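Local coordinates for cyanophycinase-like exopeptidase (actinobacterium SCGC AAA027-L06, PDB 6NQC), which is probably a serine peptidase of family S51, related to the exopeptidases that break down the storage polymer cyanophycin, at residues A[110-122]-A[139-153]. Numbering follows the deposited sequence.
Sequences LVKDAALIYFSGG and GIYENWQSGGSLAGC
V111 packs on helix 135-145 at G139 and I140, its CG2 against the backbone where the two join and its CB 3.8 Å from I140 CG1. G139, with no side chain, lets that methyl come this close. After the turn at K112, the chain is gripped by N143, which with chi1 at -173° swings its amide off the helix toward A114. There the amide works both ways: N143 ND2 gives a nearly straight bond to A114 O (2.8 Å), in the carbonyl plane, while A114 N donates to N143 OD1 (2.9 Å) from above the amide's carbonyl plane. K54 NZ also donates to N143 OD1. A leucine in place of N143 would probably leave A114 N and O without these mates and free the turn to shift. From L116 on, strands 116-119 and 149-153 pair in parallel, the ladder opening with S149 N to A115 O. I117 sets CD1 against I140 CG2 (3.9 Å). On the other sheet face the Y118 ring packs by A151 CB, and its OH lies 3.3 Å from C153 CB. F119 brings CZ to I140 CD1, L150 CD1 touches I117 and F119 under helix 135-145, and C153 N to F119 O (3.0 Å) ends the ladder. The amide thus ties the turn to the helix and the ladder ties the strands, 149-153 being the return of a beta-alpha-beta crossover, consistent with leading into a nucleophile elbow.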
# COMPACT_ATOMS: atom_id res chain seq x y z
N LEU A 110 -5.44 -14.82 10.26
CA LEU A 110 -4.53 -15.00 9.13
C LEU A 110 -3.56 -13.83 8.96
O LEU A 110 -2.39 -14.03 8.58
CB LEU A 110 -5.34 -15.14 7.84
CG LEU A 110 -5.56 -16.54 7.29
CD1 LEU A 110 -6.64 -16.48 6.19
CD2 LEU A 110 -4.31 -17.18 6.78
N VAL A 111 -4.02 -12.60 9.18
CA VAL A 111 -3.16 -11.45 8.91
C VAL A 111 -2.07 -11.30 9.94
O VAL A 111 -1.14 -10.50 9.75
CB VAL A 111 -3.95 -10.12 8.86
CG1 VAL A 111 -4.84 -10.11 7.62
CG2 VAL A 111 -4.77 -9.92 10.14
N LYS A 112 -2.14 -12.04 11.04
CA LYS A 112 -1.23 -11.84 12.14
C LYS A 112 0.07 -12.60 11.97
O LYS A 112 1.01 -12.36 12.74
CB LYS A 112 -1.90 -12.26 13.47
CG LYS A 112 -2.99 -11.28 13.90
CD LYS A 112 -3.41 -11.50 15.34
CE LYS A 112 -4.92 -11.64 15.44
NZ LYS A 112 -5.50 -10.91 16.61
N ASP A 113 0.17 -13.48 10.98
CA ASP A 113 1.47 -14.10 10.63
C ASP A 113 1.59 -14.23 9.10
O ASP A 113 1.34 -15.28 8.51
CB ASP A 113 1.60 -15.46 11.33
CG ASP A 113 2.95 -16.10 11.14
OD1 ASP A 113 3.77 -15.56 10.36
OD2 ASP A 113 3.17 -17.15 11.77
N ALA A 114 2.00 -13.14 8.46
CA ALA A 114 2.07 -13.10 7.00
C ALA A 114 3.36 -12.40 6.58
O ALA A 114 3.64 -11.30 7.06
CB ALA A 114 0.82 -12.41 6.42
N ALA A 115 4.13 -13.03 5.68
CA ALA A 115 5.35 -12.39 5.21
C ALA A 115 5.06 -11.09 4.45
O ALA A 115 5.83 -10.11 4.54
CB ALA A 115 6.15 -13.31 4.31
N LEU A 116 3.98 -11.07 3.68
CA LEU A 116 3.55 -9.85 3.00
C LEU A 116 2.04 -9.71 3.05
O LEU A 116 1.29 -10.66 2.79
CB LEU A 116 4.04 -9.85 1.54
CG LEU A 116 3.51 -8.81 0.55
CD1 LEU A 116 3.84 -7.38 0.97
CD2 LEU A 116 4.03 -9.04 -0.83
N ILE A 117 1.59 -8.49 3.37
CA ILE A 117 0.19 -8.11 3.26
C ILE A 117 0.14 -6.98 2.25
O ILE A 117 0.92 -6.02 2.36
CB ILE A 117 -0.38 -7.71 4.63
CG1 ILE A 117 -0.31 -8.89 5.58
CG2 ILE A 117 -1.79 -7.22 4.49
CD1 ILE A 117 -0.62 -8.49 7.02
N TYR A 118 -0.70 -7.13 1.22
CA TYR A 118 -0.76 -6.22 0.07
C TYR A 118 -2.17 -5.66 -0.09
O TYR A 118 -3.13 -6.43 -0.19
CB TYR A 118 -0.35 -6.96 -1.21
CG TYR A 118 0.19 -6.07 -2.29
CD1 TYR A 118 -0.68 -5.28 -3.05
CD2 TYR A 118 1.56 -5.98 -2.54
CE1 TYR A 118 -0.19 -4.46 -4.04
CE2 TYR A 118 2.04 -5.13 -3.52
CZ TYR A 118 1.14 -4.37 -4.27
OH TYR A 118 1.57 -3.52 -5.26
N PHE A 119 -2.31 -4.31 -0.07
CA PHE A 119 -3.57 -3.66 -0.44
C PHE A 119 -3.53 -3.35 -1.93
O PHE A 119 -2.73 -2.52 -2.36
CB PHE A 119 -3.80 -2.36 0.34
CG PHE A 119 -3.99 -2.56 1.81
CD1 PHE A 119 -5.06 -3.28 2.29
CD2 PHE A 119 -3.11 -1.99 2.71
CE1 PHE A 119 -5.25 -3.45 3.67
CE2 PHE A 119 -3.27 -2.16 4.07
CZ PHE A 119 -4.35 -2.91 4.56
N SER A 120 -4.39 -3.98 -2.72
CA SER A 120 -4.47 -3.63 -4.14
C SER A 120 -5.38 -2.42 -4.34
O SER A 120 -5.97 -1.87 -3.40
CB SER A 120 -4.92 -4.83 -4.97
OG SER A 120 -6.08 -5.43 -4.42
N GLY A 121 -5.45 -1.98 -5.60
CA GLY A 121 -6.07 -0.72 -5.95
C GLY A 121 -7.60 -0.77 -6.00
O GLY A 121 -8.24 -1.81 -5.88
N GLY A 122 -8.18 0.42 -6.15
CA GLY A 122 -9.60 0.64 -6.16
C GLY A 122 -9.94 2.02 -5.63
O GLY A 122 -9.37 3.03 -6.04
N GLY A 139 -4.87 -6.41 13.41
CA GLY A 139 -4.03 -7.56 13.06
C GLY A 139 -2.96 -7.24 12.03
O GLY A 139 -1.79 -7.63 12.18
N ILE A 140 -3.34 -6.57 10.95
CA ILE A 140 -2.37 -6.19 9.92
C ILE A 140 -1.27 -5.30 10.52
O ILE A 140 -0.08 -5.48 10.23
CB ILE A 140 -3.09 -5.48 8.76
CG1 ILE A 140 -4.08 -6.43 8.11
CG2 ILE A 140 -2.06 -4.94 7.73
CD1 ILE A 140 -5.09 -5.77 7.22
N TYR A 141 -1.67 -4.36 11.37
CA TYR A 141 -0.73 -3.46 12.00
C TYR A 141 0.24 -4.23 12.90
O TYR A 141 1.46 -4.05 12.81
CB TYR A 141 -1.50 -2.41 12.82
CG TYR A 141 -0.61 -1.46 13.58
CD1 TYR A 141 0.06 -0.45 12.92
CD2 TYR A 141 -0.42 -1.59 14.94
CE1 TYR A 141 0.89 0.42 13.59
CE2 TYR A 141 0.42 -0.72 15.61
CZ TYR A 141 1.06 0.30 14.93
OH TYR A 141 1.90 1.19 15.59
N GLU A 142 -0.29 -5.11 13.73
CA GLU A 142 0.55 -5.94 14.58
C GLU A 142 1.49 -6.80 13.75
O GLU A 142 2.68 -6.95 14.11
CB GLU A 142 -0.32 -6.82 15.47
CG GLU A 142 -0.97 -6.09 16.67
CD GLU A 142 -2.05 -6.96 17.30
OE1 GLU A 142 -2.10 -8.18 17.02
OE2 GLU A 142 -2.86 -6.40 18.06
N ASN A 143 1.00 -7.38 12.65
CA ASN A 143 1.87 -8.17 11.79
C ASN A 143 3.02 -7.34 11.24
O ASN A 143 4.20 -7.74 11.29
CB ASN A 143 1.04 -8.79 10.65
CG ASN A 143 1.86 -9.78 9.82
OD1 ASN A 143 2.24 -10.84 10.29
ND2 ASN A 143 2.10 -9.44 8.57
N TRP A 144 2.70 -6.14 10.75
CA TRP A 144 3.73 -5.25 10.24
C TRP A 144 4.71 -4.86 11.33
O TRP A 144 5.93 -4.90 11.14
CB TRP A 144 3.06 -4.02 9.61
CG TRP A 144 4.01 -2.98 9.19
CD1 TRP A 144 5.07 -3.13 8.35
CD2 TRP A 144 3.98 -1.59 9.57
NE1 TRP A 144 5.73 -1.93 8.21
CE2 TRP A 144 5.08 -0.97 8.95
CE3 TRP A 144 3.15 -0.82 10.40
CZ2 TRP A 144 5.36 0.39 9.10
CZ3 TRP A 144 3.44 0.54 10.55
CH2 TRP A 144 4.54 1.11 9.90
N GLN A 145 4.19 -4.46 12.49
CA GLN A 145 5.06 -4.04 13.58
C GLN A 145 6.00 -5.15 14.01
O GLN A 145 7.09 -4.86 14.50
CB GLN A 145 4.23 -3.54 14.75
CG GLN A 145 3.60 -2.17 14.46
CD GLN A 145 4.62 -1.06 14.53
OE1 GLN A 145 5.38 -0.98 15.52
NE2 GLN A 145 4.69 -0.23 13.49
N SER A 146 5.62 -6.41 13.79
CA SER A 146 6.43 -7.54 14.19
C SER A 146 7.18 -8.19 13.01
O SER A 146 7.60 -9.36 13.11
CB SER A 146 5.55 -8.55 14.94
OG SER A 146 4.54 -9.12 14.11
N GLY A 147 7.36 -7.47 11.92
CA GLY A 147 8.32 -7.85 10.89
C GLY A 147 7.74 -8.22 9.55
O GLY A 147 8.52 -8.42 8.58
N GLY A 148 6.42 -8.35 9.43
CA GLY A 148 5.82 -8.66 8.15
C GLY A 148 5.81 -7.45 7.23
O GLY A 148 5.61 -6.31 7.67
N SER A 149 6.08 -7.70 5.95
CA SER A 149 6.05 -6.64 4.96
C SER A 149 4.60 -6.19 4.70
O SER A 149 3.66 -6.97 4.73
CB SER A 149 6.67 -7.10 3.64
OG SER A 149 8.06 -7.27 3.82
N LEU A 150 4.45 -4.90 4.41
CA LEU A 150 3.16 -4.30 4.10
C LEU A 150 3.34 -3.35 2.93
O LEU A 150 4.28 -2.55 2.91
CB LEU A 150 2.59 -3.56 5.31
CG LEU A 150 1.26 -2.81 5.16
CD1 LEU A 150 0.17 -3.85 4.98
CD2 LEU A 150 0.96 -2.03 6.41
N ALA A 151 2.44 -3.46 1.94
CA ALA A 151 2.51 -2.65 0.74
C ALA A 151 1.10 -2.27 0.32
O ALA A 151 0.13 -2.97 0.62
CB ALA A 151 3.25 -3.40 -0.40
N GLY A 152 1.01 -1.14 -0.36
CA GLY A 152 -0.23 -0.71 -0.96
C GLY A 152 0.03 -0.07 -2.30
O GLY A 152 1.02 0.66 -2.50
N CYS A 153 -0.84 -0.39 -3.25
CA CYS A 153 -0.72 0.08 -4.62
C CYS A 153 -1.88 1.01 -4.95
O CYS A 153 -3.04 0.67 -4.68
CB CYS A 153 -0.68 -1.11 -5.58
SG CYS A 153 -0.65 -0.64 -7.28
O HOH W 1 1.38 -10.36 14.57